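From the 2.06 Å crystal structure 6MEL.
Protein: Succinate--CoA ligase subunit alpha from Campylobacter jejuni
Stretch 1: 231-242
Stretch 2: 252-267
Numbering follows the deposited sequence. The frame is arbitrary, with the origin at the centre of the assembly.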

ATOM      1  N   VAL A 231     -14.749  -1.175 -19.711  1.00 36.91           N
ATOM      2  CA  VAL A 231     -15.201  -2.070 -18.689  1.00 36.62           C
ATOM      3  C   VAL A 231     -14.312  -1.825 -17.477  1.00 38.94           C
ATOM      4  O   VAL A 231     -13.097  -1.792 -17.642  1.00 38.26           O
ATOM      5  CB  VAL A 231     -15.092  -3.528 -19.147  1.00 40.04           C
ATOM      6  CG1 VAL A 231     -15.336  -4.520 -18.007  1.00 39.88           C
ATOM      7  CG2 VAL A 231     -16.026  -3.830 -20.305  1.00 39.87           C
ATOM      8  N   ALA A 232     -14.908  -1.750 -16.281  1.00 39.84           N
ATOM      9  CA  ALA A 232     -14.166  -1.539 -15.031  1.00 39.48           C
ATOM     10  C   ALA A 232     -14.533  -2.595 -14.007  1.00 38.90           C
ATOM     11  O   ALA A 232     -15.708  -2.972 -13.847  1.00 38.36           O
ATOM     12  CB  ALA A 232     -14.381  -0.173 -14.454  1.00 38.90           C
ATOM     13  N   PHE A 233     -13.488  -3.087 -13.331  1.00 36.78           N
ATOM     14  CA  PHE A 233     -13.635  -3.856 -12.114  1.00 36.14           C
ATOM     15  C   PHE A 233     -12.740  -3.192 -11.059  1.00 35.50           C
ATOM     16  O   PHE A 233     -11.563  -2.993 -11.308  1.00 34.92           O
ATOM     17  CB  PHE A 233     -13.249  -5.335 -12.275  1.00 36.02           C
ATOM     18  CG  PHE A 233     -13.280  -6.077 -10.952  1.00 36.13           C
ATOM     19  CD1 PHE A 233     -14.486  -6.445 -10.371  1.00 38.02           C
ATOM     20  CD2 PHE A 233     -12.135  -6.282 -10.214  1.00 35.65           C
ATOM     21  CE1 PHE A 233     -14.533  -7.052  -9.124  1.00 38.84           C
ATOM     22  CE2 PHE A 233     -12.180  -6.872  -8.961  1.00 36.86           C
ATOM     23  CZ  PHE A 233     -13.381  -7.246  -8.413  1.00 38.32           C
ATOM     24  N   ILE A 234     -13.312  -2.883  -9.898  1.00 35.34           N
ATOM     25  CA  ILE A 234     -12.638  -2.226  -8.821  1.00 34.01           C
ATOM     26  C   ILE A 234     -12.609  -3.205  -7.657  1.00 36.48           C
ATOM     27  O   ILE A 234     -13.617  -3.439  -7.060  1.00 36.50           O
ATOM     28  CB  ILE A 234     -13.325  -0.908  -8.387  1.00 34.98           C
ATOM     29  CG1 ILE A 234     -13.588   0.041  -9.560  1.00 36.64           C
ATOM     30  CG2 ILE A 234     -12.486  -0.223  -7.302  1.00 34.17           C
ATOM     31  CD1 ILE A 234     -12.344   0.408 -10.379  1.00 39.63           C
ATOM     32  N   ALA A 235     -11.421  -3.717  -7.320  1.00 37.37           N
ATOM     33  CA  ALA A 235     -11.294  -4.686  -6.222  1.00 35.36           C
ATOM     34  C   ALA A 235     -11.383  -3.996  -4.856  1.00 37.47           C
ATOM     35  O   ALA A 235     -10.916  -2.875  -4.676  1.00 36.58           O
ATOM     36  CB  ALA A 235      -9.966  -5.366  -6.368  1.00 36.17           C
ATOM     37  N   GLY A 236     -11.929  -4.700  -3.865  1.00 36.14           N
ATOM     38  CA  GLY A 236     -11.893  -4.223  -2.470  1.00 38.56           C
ATOM     39  C   GLY A 236     -13.238  -3.769  -1.908  1.00 37.99           C
ATOM     40  O   GLY A 236     -13.260  -3.124  -0.884  1.00 39.93           O
ATOM     41  N   ALA A 237     -14.352  -4.116  -2.555  1.00 38.90           N
ATOM     42  CA  ALA A 237     -15.701  -3.805  -2.035  1.00 41.58           C
ATOM     43  C   ALA A 237     -15.841  -4.267  -0.591  1.00 43.44           C
ATOM     44  O   ALA A 237     -16.531  -3.663   0.143  1.00 42.23           O
ATOM     45  CB  ALA A 237     -16.785  -4.494  -2.866  1.00 42.73           C
ATOM     46  N   THR A 238     -15.208  -5.391  -0.237  1.00 42.46           N
ATOM     47  CA  THR A 238     -15.339  -6.010   1.077  1.00 42.60           C
ATOM     48  C   THR A 238     -14.155  -5.642   1.968  1.00 43.99           C
ATOM     49  O   THR A 238     -14.065  -6.132   3.076  1.00 43.34           O
ATOM     50  CB  THR A 238     -15.416  -7.533   0.952  1.00 45.02           C
ATOM     51  OG1 THR A 238     -14.274  -8.007   0.211  1.00 44.23           O
ATOM     52  CG2 THR A 238     -16.670  -7.977   0.229  1.00 44.41           C
ATOM     53  N   ALA A 239     -13.251  -4.766   1.507  1.00 41.25           N
ATOM     54  CA  ALA A 239     -12.090  -4.415   2.361  1.00 42.21           C
ATOM     55  C   ALA A 239     -12.549  -3.583   3.567  1.00 42.58           C
ATOM     56  O   ALA A 239     -13.354  -2.674   3.424  1.00 43.45           O
ATOM     57  CB  ALA A 239     -11.014  -3.706   1.563  1.00 41.51           C
ATOM     58  N   PRO A 240     -12.033  -3.836   4.780  1.00 42.59           N
ATOM     59  CA  PRO A 240     -12.286  -2.953   5.919  1.00 45.99           C
ATOM     60  C   PRO A 240     -11.562  -1.617   5.722  1.00 47.84           C
ATOM     61  O   PRO A 240     -10.587  -1.559   4.996  1.00 44.88           O
ATOM     62  CB  PRO A 240     -11.705  -3.696   7.130  1.00 46.97           C
ATOM     63  CG  PRO A 240     -10.699  -4.665   6.554  1.00 47.13           C
ATOM     64  CD  PRO A 240     -11.115  -4.937   5.118  1.00 46.83           C
ATOM     65  N   LYS A 241     -12.102  -0.556   6.319  1.00 46.96           N
ATOM     66  CA  LYS A 241     -11.598   0.763   6.197  1.00 50.73           C
ATOM     67  C   LYS A 241     -10.284   0.837   6.952  1.00 47.09           C
ATOM     68  O   LYS A 241     -10.161   0.203   7.958  1.00 45.92           O
ATOM     69  CB  LYS A 241     -12.513   1.769   6.906  1.00 61.80           C
ATOM     70  CG  LYS A 241     -13.871   2.064   6.287  1.00 71.58           C
ATOM     71  CD  LYS A 241     -14.501   3.377   6.830  1.00 78.41           C
ATOM     72  CE  LYS A 241     -13.593   4.613   6.781  1.00 87.93           C
ATOM     73  NZ  LYS A 241     -13.472   5.255   5.431  1.00 86.93           N
ATOM     74  N   GLY A 242      -9.356   1.676   6.497  1.00 45.56           N
ATOM     75  CA  GLY A 242      -8.173   2.000   7.275  1.00 46.80           C
ATOM     76  C   GLY A 242      -7.193   0.848   7.405  1.00 47.48           C
ATOM     77  O   GLY A 242      -6.335   0.897   8.245  1.00 44.48           O
ATOM     78  N   VAL A 252      -8.163   2.195   2.394  1.00 39.25           N
ATOM     79  CA  VAL A 252      -9.271   3.143   2.365  1.00 40.98           C
ATOM     80  C   VAL A 252      -9.110   4.100   3.555  1.00 44.29           C
ATOM     81  O   VAL A 252      -9.324   3.701   4.704  1.00 42.36           O
ATOM     82  CB  VAL A 252     -10.621   2.417   2.419  1.00 41.87           C
ATOM     83  CG1 VAL A 252     -11.785   3.398   2.437  1.00 46.37           C
ATOM     84  CG2 VAL A 252     -10.814   1.441   1.272  1.00 43.20           C
ATOM     85  N   GLY A 253      -8.668   5.330   3.271  1.00 47.17           N
ATOM     86  CA  GLY A 253      -8.517   6.407   4.283  1.00 51.43           C
ATOM     87  C   GLY A 253      -9.769   7.263   4.425  1.00 53.80           C
ATOM     88  O   GLY A 253     -10.076   7.689   5.492  1.00 66.92           O
ATOM     89  N   SER A 254     -10.485   7.518   3.332  1.00 56.27           N
ATOM     90  CA  SER A 254     -11.760   8.273   3.341  1.00 57.70           C
ATOM     91  C   SER A 254     -12.724   7.670   2.310  1.00 59.82           C
ATOM     92  O   SER A 254     -12.298   6.885   1.467  1.00 50.53           O
ATOM     93  CB  SER A 254     -11.502   9.716   3.050  1.00 57.64           C
ATOM     94  OG  SER A 254     -10.848   9.837   1.801  1.00 63.24           O
ATOM     95  N   ALA A 255     -14.007   8.059   2.375  1.00 54.00           N
ATOM     96  CA  ALA A 255     -15.095   7.363   1.673  1.00 57.60           C
ATOM     97  C   ALA A 255     -14.875   7.356   0.154  1.00 49.06           C
ATOM     98  O   ALA A 255     -15.215   6.371  -0.501  1.00 52.04           O
ATOM     99  CB  ALA A 255     -16.445   7.966   2.038  1.00 59.71           C
ATOM    100  N   ASP A 256     -14.276   8.409  -0.398  1.00 48.39           N
ATOM    101  CA  ASP A 256     -14.038   8.506  -1.859  1.00 56.16           C
ATOM    102  C   ASP A 256     -12.873   7.594  -2.329  1.00 48.88           C
ATOM    103  O   ASP A 256     -12.535   7.569  -3.537  1.00 48.60           O
ATOM    104  CB  ASP A 256     -13.831   9.967  -2.282  1.00 61.67           C
ATOM    105  CG  ASP A 256     -12.457  10.524  -1.932  1.00 73.45           C
ATOM    106  OD1 ASP A 256     -11.972  10.254  -0.805  1.00 79.97           O
ATOM    107  OD2 ASP A 256     -11.868  11.224  -2.790  1.00 77.73           O
ATOM    108  N   GLU A 257     -12.209   6.888  -1.393  1.00 46.03           N
ATOM    109  CA  GLU A 257     -11.153   5.949  -1.747  1.00 45.26           C
ATOM    110  C   GLU A 257     -11.711   4.515  -1.766  1.00 40.54           C
ATOM    111  O   GLU A 257     -11.010   3.571  -2.070  1.00 38.77           O
ATOM    112  CB  GLU A 257      -9.983   6.043  -0.770  1.00 43.42           C
ATOM    113  CG  GLU A 257      -9.257   7.393  -0.740  1.00 46.78           C
ATOM    114  CD  GLU A 257      -8.088   7.321   0.233  1.00 45.65           C
ATOM    115  OE1 GLU A 257      -8.323   7.341   1.438  1.00 53.93           O
ATOM    116  OE2 GLU A 257      -7.008   6.991  -0.200  1.00 43.31           O
ATOM    117  N   SER A 258     -12.951   4.355  -1.354  1.00 38.96           N
ATOM    118  CA  SER A 258     -13.579   3.050  -1.237  1.00 38.72           C
ATOM    119  C   SER A 258     -13.941   2.489  -2.618  1.00 38.89           C
ATOM    120  O   SER A 258     -14.120   3.230  -3.619  1.00 39.46           O
ATOM    121  CB  SER A 258     -14.824   3.151  -0.397  1.00 42.51           C
ATOM    122  OG  SER A 258     -15.846   3.803  -1.162  1.00 41.08           O
ATOM    123  N   ALA A 259     -14.124   1.170  -2.683  1.00 37.38           N
ATOM    124  CA  ALA A 259     -14.472   0.574  -3.973  1.00 39.82           C
ATOM    125  C   ALA A 259     -15.862   1.066  -4.408  1.00 38.88           C
ATOM    126  O   ALA A 259     -16.086   1.301  -5.596  1.00 39.54           O
ATOM    127  CB  ALA A 259     -14.425  -0.928  -3.893  1.00 38.42           C
ATOM    128  N   ALA A 260     -16.811   1.157  -3.466  1.00 40.68           N
ATOM    129  CA  ALA A 260     -18.205   1.571  -3.809  1.00 43.08           C
ATOM    130  C   ALA A 260     -18.188   2.970  -4.447  1.00 42.88           C
ATOM    131  O   ALA A 260     -18.883   3.185  -5.422  1.00 43.64           O
ATOM    132  CB  ALA A 260     -19.128   1.556  -2.586  1.00 45.13           C
ATOM    133  N   ALA A 261     -17.406   3.911  -3.877  1.00 41.83           N
ATOM    134  CA  ALA A 261     -17.347   5.285  -4.382  1.00 42.84           C
ATOM    135  C   ALA A 261     -16.800   5.318  -5.809  1.00 43.91           C
ATOM    136  O   ALA A 261     -17.267   6.074  -6.638  1.00 43.29           O
ATOM    137  CB  ALA A 261     -16.534   6.181  -3.475  1.00 44.10           C
ATOM    138  N   LYS A 262     -15.808   4.476  -6.099  1.00 39.28           N
ATOM    139  CA  LYS A 262     -15.219   4.457  -7.410  1.00 39.21           C
ATOM    140  C   LYS A 262     -16.213   3.853  -8.410  1.00 38.02           C
ATOM    141  O   LYS A 262     -16.383   4.346  -9.531  1.00 38.79           O
ATOM    142  CB  LYS A 262     -13.925   3.626  -7.386  1.00 38.68           C
ATOM    143  CG  LYS A 262     -12.847   4.280  -6.554  1.00 40.15           C
ATOM    144  CD  LYS A 262     -11.575   3.489  -6.365  1.00 40.97           C
ATOM    145  CE  LYS A 262     -10.643   4.275  -5.466  1.00 39.21           C
ATOM    146  NZ  LYS A 262      -9.249   3.868  -5.679  1.00 39.60           N
ATOM    147  N   LYS A 263     -16.798   2.715  -8.038  1.00 37.57           N
ATOM    148  CA  LYS A 263     -17.780   2.003  -8.930  1.00 40.63           C
ATOM    149  C   LYS A 263     -18.982   2.897  -9.269  1.00 42.48           C
ATOM    150  O   LYS A 263     -19.464   2.942 -10.427  1.00 39.94           O
ATOM    151  CB  LYS A 263     -18.261   0.748  -8.214  1.00 40.71           C
ATOM    152  CG  LYS A 263     -17.205  -0.345  -8.157  1.00 41.76           C
ATOM    153  CD  LYS A 263     -17.615  -1.516  -7.299  1.00 43.80           C
ATOM    154  CE  LYS A 263     -18.824  -2.240  -7.849  1.00 44.04           C
ATOM    155  NZ  LYS A 263     -19.172  -3.405  -7.000  1.00 46.87           N
ATOM    156  N   GLU A 264     -19.445   3.631  -8.254  1.00 43.58           N
ATOM    157  CA  GLU A 264     -20.606   4.538  -8.403  1.00 48.11           C
ATOM    158  C   GLU A 264     -20.254   5.690  -9.350  1.00 46.67           C
ATOM    159  O   GLU A 264     -21.052   6.040 -10.202  1.00 44.35           O
ATOM    160  CB  GLU A 264     -20.981   5.022  -7.011  1.00 57.48           C
ATOM    161  CG  GLU A 264     -22.290   5.771  -6.896  1.00 72.94           C
ATOM    162  CD  GLU A 264     -22.612   6.028  -5.425  1.00 86.24           C
ATOM    163  OE1 GLU A 264     -22.141   5.211  -4.548  1.00 90.53           O
ATOM    164  OE2 GLU A 264     -23.320   7.030  -5.143  1.00 95.16           O
ATOM    165  N   ALA A 265     -19.050   6.268  -9.214  1.00 43.05           N
ATOM    166  CA  ALA A 265     -18.638   7.359 -10.097  1.00 44.91           C
ATOM    167  C   ALA A 265     -18.534   6.828 -11.533  1.00 42.94           C
ATOM    168  O   ALA A 265     -19.002   7.447 -12.469  1.00 40.67           O
ATOM    169  CB  ALA A 265     -17.322   7.950  -9.657  1.00 43.53           C
ATOM    170  N   LEU A 266     -17.873   5.689 -11.698  1.00 40.11           N
ATOM    171  CA  LEU A 266     -17.680   5.115 -13.036  1.00 41.27           C
ATOM    172  C   LEU A 266     -19.042   4.786 -13.684  1.00 42.54           C
ATOM    173  O   LEU A 266     -19.287   5.081 -14.845  1.00 42.09           O
ATOM    174  CB  LEU A 266     -16.799   3.869 -12.895  1.00 39.97           C
ATOM    175  CG  LEU A 266     -15.327   4.167 -12.641  1.00 39.64           C
ATOM    176  CD1 LEU A 266     -14.611   2.913 -12.184  1.00 39.93           C
ATOM    177  CD2 LEU A 266     -14.676   4.739 -13.890  1.00 39.24           C
ATOM    178  N   LYS A 267     -19.930   4.183 -12.905  1.00 45.16           N
ATOM    179  CA  LYS A 267     -21.263   3.804 -13.391  1.00 51.17           C
ATOM    180  C   LYS A 267     -22.048   5.051 -13.867  1.00 50.78           C
ATOM    181  O   LYS A 267     -22.595   5.057 -14.968  1.00 48.39           O
ATOM    182  CB  LYS A 267     -22.029   3.076 -12.295  1.00 54.31           C
ATOM    183  CG  LYS A 267     -23.400   2.588 -12.724  1.00 67.27           C
ATOM    184  CD  LYS A 267     -24.118   1.763 -11.668  1.00 73.37           C
ATOM    185  CE  LYS A 267     -25.165   0.859 -12.290  1.00 81.01           C
ATOM    186  NZ  LYS A 267     -24.533  -0.385 -12.801  1.00 87.98           N
TER
HETATM  187  O   HOH W   1     -14.011  -0.533  -0.243  1.00 36.92           O
HETATM  188  O   HOH W   2      -8.628  -0.329   3.800  1.00 40.81           O

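A strand laid nearly antiparallel against a helix packs through alternate side chains, and this contact is a compact example. The axes of strand 231-235 and helix 259-267 run at 167° and approach to 8.4 Å. In the extended backbone, A232 and I234 point toward the helix, while F233 and A235 point away. I234 fills the centre: its CG2 lies 4.0 Å from CB of A259, its CG1 3.9 Å from CG of K263, and its CD1 3.8 Å from CD1 of L266. Lysine thus contributes its aliphatic stem to an apolar contact, leaving its charged end free to bond elsewhere. The methyl group of A232 meets L266, CB to CD1 at 3.8 Å.

Where the strand ends, G236 opens a type I turn, and the backbones draw close at A259, whose CB lies 3.5 Å from N of A237. One water joins the two stretches here, donating to O of G236 (2.8 Å) and accepting from N of A259 (3.0 Å). A second repeats the pattern between O of P240 and N of V252. At the polar edge the link becomes direct: N of G242 donates to O of V252 at 2.7 Å, the sole hydrogen bond between the stretches without a water intermediary.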